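Local atomic coordinates of caspase recruitment domain-containing protein 19 (Homo sapiens, PDB entry 4FH0), a protein that helps inhibit the effects of BCL10-induced NF-kappa-B activation and associates with BCL10 through its caspase recruitment domain, the part of the protein present here. Residues 5-10 with 80-85; 9-14 with 69-74. The protein carries 2 engineered substitutions. All coordinates share one frame; numbering follows the deposited sequence.

Contact 1: 5-10 with 80-85; sequences QTYCDR and EFYRAL. With SO4 (sulfate ion), chain C.
Tyr82, on helix 75-88, meets both Tyr7 and Arg10, which stand one turn apart at the start of helix 7-18 in the helical bundle of this caspase recruitment domain. Both side chains of the first helix have CG beside the backbone N and anti to the carbonyl carbon. Tyr7 thereby swings its ring to Tyr82, CD1 meeting CD1 of Tyr82 at 3.6 Å; the ring planes are 43° apart, neither stacked nor edge-to-face. Arg10 starts extended and bends at chi3 (62°), which lays its guanidinium over one face of the Tyr82 ring, planes 27° apart. Tyr7 CD1 approaches obliquely from that same side of the ring. CZ of Arg10 is 4.5 Å from the centroid of the Tyr82 ring, displaced toward the rim, a cation-pi stack. The same planar group turns its edge to a sulfate ion, probably from the crystallisation liquor: NH1 serves O1 and O2, while NH2 serves O1. Tyr7 OH also donates to sulfate O2, at 2.9 Å, and His93 and Arg99 complete the anion's site. Arg10 NE bonds to Ser98 OG, which, with the sulfate bonds, should restrict rotation of the guanidinium. The phenol oxygen of Tyr82 reaches the first helix's backbone: bonded to Asp14, its OH packs 3.1 Å from Arg10 C.

Contact 2: 9-14 with 69-74; sequences DRLVQD and HLQRSG. With SO4 (sulfate ion), chain C.
The contact lies at the margin of the hydrophobic core of the CARD helical bundle, where helix 7-18 packs against the C-terminal end of helix 59-73, with Leu11 and Leu70 buried and Val12 and Gln71 toward the surface. The short axes run nearly antiparallel, at 155°, and approach to 10.0 Å. Leu11 is the inner element: its CG stands anti to the backbone N (chi1 -165°), carrying CD2 across to Leu70 CB at 3.8 Å. The two leucine side chains cross at about a right angle, and the same Leu11 methyl lies 4.0 Å from Gln71 CG. Farther out, Gln71 extends beyond CG and brings its amide alongside the first helix. There Val12 CG2 touches Gln71 CD at 3.8 Å, again with the side chains roughly perpendicular, so the glutamine contributes packing through both its aliphatic stem and its amide carbon. Its NE2 stays 3.8 Å from Leu11 O, a separation that marks a van der Waals neighbour. Gly74, with positive phi, leads from helix 59-73 into helix 75-88. That next helix closes the inner side of the contact: Cys78, Phe81 and Tyr82 pack on Leu11, and Phe81 also meets Leu70.

From the N terminus, helix 7-18 enters both contacts, which share Asp9 and Arg10 and have centres about 7 Å apart. The chain then passes through helices 26-37 and 46-52 before helix 59-73 returns to residues 9-14, where contact 2 closes a loop with 54 residues between its segments. After Gly74, helix 75-88 follows directly and meets residues 5-10 in contact 1, closing a longer loop of 69 intervening residues that contains all of contact 2's intervening chain. Helix 7-18 is thus tied to two consecutive helices. Cys8 and Cys78, which can form a redox-active disulfide, lie on the same helix pair as contact 1, and Tyr82 OH to Asp14 OD2, 2.6 Å, bridges the two contacts.

Contact 1: 5-10 with 80-85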
loop_
_atom_site.group_PDB
_atom_site.type_symbol
_atom_site.label_atom_id
_atom_site.label_comp_id
_atom_site.label_asym_id
_atom_site.label_seq_id
_atom_site.Cartn_x
_atom_site.Cartn_y
_atom_site.Cartn_z
ATOM N N GLN A 5 -2.417 -5.011 -17.952
ATOM C CA GLN A 5 -1.342 -5.087 -16.965
ATOM C C GLN A 5 -1.727 -6.004 -15.806
ATOM O O GLN A 5 -2.882 -6.012 -15.389
ATOM C CB GLN A 5 -1.079 -3.708 -16.357
ATOM C CG GLN A 5 -0.447 -2.686 -17.264
ATOM C CD GLN A 5 -0.188 -1.382 -16.532
ATOM O OE1 GLN A 5 -1.101 -0.582 -16.323
ATOM N NE2 GLN A 5 1.062 -1.170 -16.121
ATOM N N THR A 6 -0.775 -6.749 -15.250
ATOM C CA THR A 6 -1.066 -7.481 -14.016
ATOM C C THR A 6 -1.093 -6.465 -12.879
ATOM O O THR A 6 -0.594 -5.360 -13.034
ATOM C CB THR A 6 -0.000 -8.544 -13.710
ATOM O OG1 THR A 6 1.224 -7.908 -13.326
ATOM C CG2 THR A 6 0.232 -9.456 -14.912
ATOM N N TYR A 7 -1.685 -6.804 -11.740
ATOM C CA TYR A 7 -1.641 -5.878 -10.620
ATOM C C TYR A 7 -0.225 -5.588 -10.163
ATOM O O TYR A 7 0.029 -4.494 -9.690
ATOM C CB TYR A 7 -2.452 -6.380 -9.436
ATOM C CG TYR A 7 -3.915 -6.105 -9.577
ATOM C CD1 TYR A 7 -4.414 -4.840 -9.330
ATOM C CD2 TYR A 7 -4.797 -7.099 -9.930
ATOM C CE1 TYR A 7 -5.716 -4.555 -9.435
ATOM C CE2 TYR A 7 -6.157 -6.827 -10.042
ATOM C CZ TYR A 7 -6.600 -5.535 -9.793
ATOM O OH TYR A 7 -7.928 -5.209 -9.877
ATOM N N CYS A 8 0.687 -6.552 -10.243
ATOM C CA CYS A 8 2.118 -6.353 -9.935
ATOM C C CYS A 8 2.714 -5.314 -10.859
ATOM O O CYS A 8 3.441 -4.422 -10.457
ATOM C CB CYS A 8 2.925 -7.645 -10.101
ATOM S SG CYS A 8 2.592 -8.918 -8.880
ATOM N N ASP A 9 2.427 -5.454 -12.151
ATOM C CA ASP A 9 2.922 -4.454 -13.111
ATOM C C ASP A 9 2.353 -3.072 -12.814
ATOM O O ASP A 9 3.068 -2.070 -12.868
ATOM C CB ASP A 9 2.565 -4.793 -14.569
ATOM C CG ASP A 9 3.158 -6.068 -15.051
ATOM O OD1 ASP A 9 4.348 -6.327 -14.777
ATOM O OD2 ASP A 9 2.401 -6.804 -15.731
ATOM N N ARG A 10 1.075 -3.014 -12.466
ATOM C CA ARG A 10 0.463 -1.734 -12.137
ATOM C C ARG A 10 1.167 -1.112 -10.940
ATOM O O ARG A 10 1.486 0.082 -10.935
ATOM C CB ARG A 10 -1.032 -1.904 -11.848
ATOM C CG ARG A 10 -1.834 -2.237 -13.089
ATOM C CD ARG A 10 -3.332 -2.284 -12.804
ATOM N NE ARG A 10 -3.806 -0.986 -12.360
ATOM C CZ ARG A 10 -4.931 -0.767 -11.692
ATOM N NH1 ARG A 10 -5.752 -1.762 -11.391
ATOM N NH2 ARG A 10 -5.219 0.464 -11.326
ATOM N N GLU A 80 -5.008 -6.847 -3.569
ATOM C CA GLU A 80 -5.600 -6.438 -2.308
ATOM C C GLU A 80 -5.175 -5.028 -1.941
ATOM O O GLU A 80 -5.964 -4.276 -1.386
ATOM C CB GLU A 80 -5.254 -7.435 -1.197
ATOM C CG GLU A 80 -5.836 -8.818 -1.424
ATOM C CD GLU A 80 -7.363 -8.836 -1.429
ATOM O OE1 GLU A 80 -8.002 -7.976 -0.783
ATOM O OE2 GLU A 80 -7.929 -9.729 -2.078
ATOM N N PHE A 81 -3.929 -4.667 -2.231
ATOM C CA PHE A 81 -3.496 -3.308 -1.981
ATOM C C PHE A 81 -4.365 -2.314 -2.752
ATOM O O PHE A 81 -4.782 -1.299 -2.204
ATOM C CB PHE A 81 -2.023 -3.106 -2.339
ATOM C CG PHE A 81 -1.611 -1.681 -2.263
ATOM C CD1 PHE A 81 -1.346 -1.082 -1.042
ATOM C CD2 PHE A 81 -1.514 -0.920 -3.412
ATOM C CE1 PHE A 81 -0.979 0.266 -0.980
ATOM C CE2 PHE A 81 -1.196 0.420 -3.339
ATOM C CZ PHE A 81 -0.912 1.010 -2.129
ATOM N N TYR A 82 -4.628 -2.576 -4.034
ATOM C CA TYR A 82 -5.448 -1.650 -4.812
ATOM C C TYR A 82 -6.848 -1.535 -4.244
ATOM O O TYR A 82 -7.427 -0.454 -4.248
ATOM C CB TYR A 82 -5.481 -2.013 -6.289
ATOM C CG TYR A 82 -4.246 -1.496 -7.003
ATOM C CD1 TYR A 82 -3.125 -2.287 -7.177
ATOM C CD2 TYR A 82 -4.192 -0.201 -7.474
ATOM C CE1 TYR A 82 -1.997 -1.791 -7.805
ATOM C CE2 TYR A 82 -3.071 0.293 -8.121
ATOM C CZ TYR A 82 -1.971 -0.492 -8.275
ATOM O OH TYR A 82 -0.826 -0.000 -8.885
ATOM N N ARG A 83 -7.403 -2.634 -3.754
ATOM C CA ARG A 83 -8.709 -2.551 -3.133
ATOM C C ARG A 83 -8.642 -1.693 -1.868
ATOM O O ARG A 83 -9.501 -0.843 -1.632
ATOM C CB ARG A 83 -9.271 -3.931 -2.815
ATOM C CG ARG A 83 -10.597 -3.806 -2.038
ATOM C CD ARG A 83 -11.407 -5.075 -2.100
ATOM N NE ARG A 83 -12.499 -5.113 -1.119
ATOM C CZ ARG A 83 -12.362 -5.585 0.117
ATOM N NH1 ARG A 83 -11.183 -6.039 0.528
ATOM N NH2 ARG A 83 -13.390 -5.611 0.945
ATOM N N ALA A 84 -7.607 -1.877 -1.060
ATOM C CA ALA A 84 -7.453 -1.096 0.163
ATOM C C ALA A 84 -7.282 0.388 -0.143
ATOM O O ALA A 84 -7.778 1.266 0.579
ATOM C CB ALA A 84 -6.257 -1.623 0.975
ATOM N N LEU A 85 -6.547 0.680 -1.207
ATOM C CA LEU A 85 -6.356 2.055 -1.650
ATOM C C LEU A 85 -7.670 2.683 -2.102
ATOM O O LEU A 85 -7.957 3.841 -1.807
ATOM C CB LEU A 85 -5.332 2.096 -2.783
ATOM C CG LEU A 85 -4.813 3.459 -3.202
ATOM C CD1 LEU A 85 -3.868 4.038 -2.168
ATOM C CD2 LEU A 85 -4.133 3.359 -4.572
HETATM S S SO4 C . -8.550 -1.117 -9.058
HETATM O O1 SO4 C . -7.405 -0.214 -9.218
HETATM O O2 SO4 C . -8.323 -2.329 -9.838
HETATM O O3 SO4 C . -8.776 -1.421 -7.650
HETATM O O4 SO4 C . -9.763 -0.447 -9.565
#

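Contact 2: 9-14 with 69-74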
loop_
_atom_site.group_PDB
_atom_site.type_symbol
_atom_site.label_atom_id
_atom_site.label_comp_id
_atom_site.label_asym_id
_atom_site.label_seq_id
_atom_site.Cartn_x
_atom_site.Cartn_y
_atom_site.Cartn_z
ATOM N N ASP A 9 2.427 -5.454 -12.151
ATOM C CA ASP A 9 2.922 -4.454 -13.111
ATOM C C ASP A 9 2.353 -3.072 -12.814
ATOM O O ASP A 9 3.068 -2.070 -12.868
ATOM C CB ASP A 9 2.565 -4.793 -14.569
ATOM C CG ASP A 9 3.158 -6.068 -15.051
ATOM O OD1 ASP A 9 4.348 -6.327 -14.777
ATOM O OD2 ASP A 9 2.401 -6.804 -15.731
ATOM N N ARG A 10 1.075 -3.014 -12.466
ATOM C CA ARG A 10 0.463 -1.734 -12.137
ATOM C C ARG A 10 1.167 -1.112 -10.940
ATOM O O ARG A 10 1.486 0.082 -10.935
ATOM C CB ARG A 10 -1.032 -1.904 -11.848
ATOM C CG ARG A 10 -1.834 -2.237 -13.089
ATOM C CD ARG A 10 -3.332 -2.284 -12.804
ATOM N NE ARG A 10 -3.806 -0.986 -12.360
ATOM C CZ ARG A 10 -4.931 -0.767 -11.692
ATOM N NH1 ARG A 10 -5.752 -1.762 -11.391
ATOM N NH2 ARG A 10 -5.219 0.464 -11.326
ATOM N N LEU A 11 1.419 -1.911 -9.912
ATOM C CA LEU A 11 2.025 -1.376 -8.698
ATOM C C LEU A 11 3.428 -0.845 -8.969
ATOM O O LEU A 11 3.806 0.217 -8.453
ATOM C CB LEU A 11 2.039 -2.405 -7.567
ATOM C CG LEU A 11 2.309 -1.792 -6.189
ATOM C CD1 LEU A 11 1.267 -0.727 -5.830
ATOM C CD2 LEU A 11 2.370 -2.861 -5.127
ATOM N N VAL A 12 4.203 -1.574 -9.763
ATOM C CA VAL A 12 5.522 -1.089 -10.147
ATOM C C VAL A 12 5.386 0.246 -10.850
ATOM O O VAL A 12 6.115 1.189 -10.543
ATOM C CB VAL A 12 6.246 -2.116 -11.043
ATOM C CG1 VAL A 12 7.444 -1.474 -11.779
ATOM C CG2 VAL A 12 6.680 -3.310 -10.212
ATOM N N GLN A 13 4.447 0.337 -11.784
ATOM C CA GLN A 13 4.242 1.578 -12.521
ATOM C C GLN A 13 3.861 2.730 -11.588
ATOM O O GLN A 13 4.391 3.822 -11.713
ATOM C CB GLN A 13 3.159 1.430 -13.597
ATOM C CG GLN A 13 2.972 2.699 -14.413
ATOM C CD GLN A 13 1.853 2.608 -15.452
ATOM O OE1 GLN A 13 1.270 1.545 -15.681
ATOM N NE2 GLN A 13 1.526 3.747 -16.060
ATOM N N ASP A 14 2.964 2.463 -10.646
ATOM C CA ASP A 14 2.407 3.488 -9.776
ATOM C C ASP A 14 3.266 3.865 -8.580
ATOM O O ASP A 14 2.935 4.814 -7.875
ATOM C CB ASP A 14 1.050 3.016 -9.238
ATOM C CG ASP A 14 -0.035 2.993 -10.292
ATOM O OD1 ASP A 14 0.095 3.708 -11.307
ATOM O OD2 ASP A 14 -1.049 2.284 -10.093
ATOM N N HIS A 69 7.602 -4.945 -0.481
ATOM C CA HIS A 69 7.028 -6.141 0.097
ATOM C C HIS A 69 5.910 -6.714 -0.772
ATOM O O HIS A 69 5.884 -7.914 -1.044
ATOM C CB HIS A 69 6.522 -5.802 1.494
ATOM C CG HIS A 69 5.847 -6.940 2.188
ATOM N ND1 HIS A 69 6.437 -7.621 3.225
ATOM C CD2 HIS A 69 4.631 -7.502 2.010
ATOM C CE1 HIS A 69 5.617 -8.565 3.649
ATOM N NE2 HIS A 69 4.520 -8.525 2.919
ATOM N N LEU A 70 4.997 -5.857 -1.227
ATOM C CA LEU A 70 3.874 -6.314 -2.036
ATOM C C LEU A 70 4.344 -6.806 -3.392
ATOM O O LEU A 70 3.856 -7.823 -3.883
ATOM C CB LEU A 70 2.863 -5.186 -2.202
ATOM C CG LEU A 70 2.182 -4.692 -0.929
ATOM C CD1 LEU A 70 1.510 -3.368 -1.192
ATOM C CD2 LEU A 70 1.176 -5.710 -0.411
ATOM N N GLN A 71 5.264 -6.076 -4.013
ATOM C CA GLN A 71 5.772 -6.490 -5.320
ATOM C C GLN A 71 6.433 -7.857 -5.260
ATOM O O GLN A 71 6.301 -8.656 -6.211
ATOM C CB GLN A 71 6.742 -5.442 -5.891
ATOM C CG GLN A 71 6.046 -4.117 -6.222
ATOM C CD GLN A 71 6.979 -2.945 -6.429
ATOM O OE1 GLN A 71 8.173 -3.106 -6.568
ATOM N NE2 GLN A 71 6.416 -1.754 -6.472
ATOM N N ARG A 72 7.151 -8.145 -4.177
ATOM C CA ARG A 72 7.823 -9.451 -4.076
ATOM C C ARG A 72 6.851 -10.585 -3.733
ATOM O O ARG A 72 7.089 -11.751 -4.079
ATOM C CB ARG A 72 9.018 -9.397 -3.095
ATOM C CG ARG A 72 8.715 -9.417 -1.603
ATOM C CD ARG A 72 10.011 -9.544 -0.755
ATOM N NE ARG A 72 10.949 -8.444 -1.002
ATOM C CZ ARG A 72 11.053 -7.330 -0.271
ATOM N NH1 ARG A 72 10.284 -7.132 0.788
ATOM N NH2 ARG A 72 11.931 -6.397 -0.615
ATOM N N SER A 73 5.747 -10.258 -3.105
ATOM C CA SER A 73 4.773 -11.203 -2.621
ATOM C C SER A 73 3.759 -11.586 -3.628
ATOM O O SER A 73 3.013 -12.463 -3.370
ATOM C CB SER A 73 4.025 -10.633 -1.427
ATOM O OG SER A 73 4.849 -10.423 -0.363
ATOM N N GLY A 74 3.654 -10.902 -4.726
ATOM C CA GLY A 74 2.869 -11.373 -5.846
ATOM C C GLY A 74 1.519 -10.724 -6.128
ATOM O O GLY A 74 1.095 -9.771 -5.477
HETATM S S SO4 C . -8.550 -1.117 -9.058
HETATM O O1 SO4 C . -7.405 -0.214 -9.218
HETATM O O2 SO4 C . -8.323 -2.329 -9.838
HETATM O O3 SO4 C . -8.776 -1.421 -7.650
HETATM O O4 SO4 C . -9.763 -0.447 -9.565
#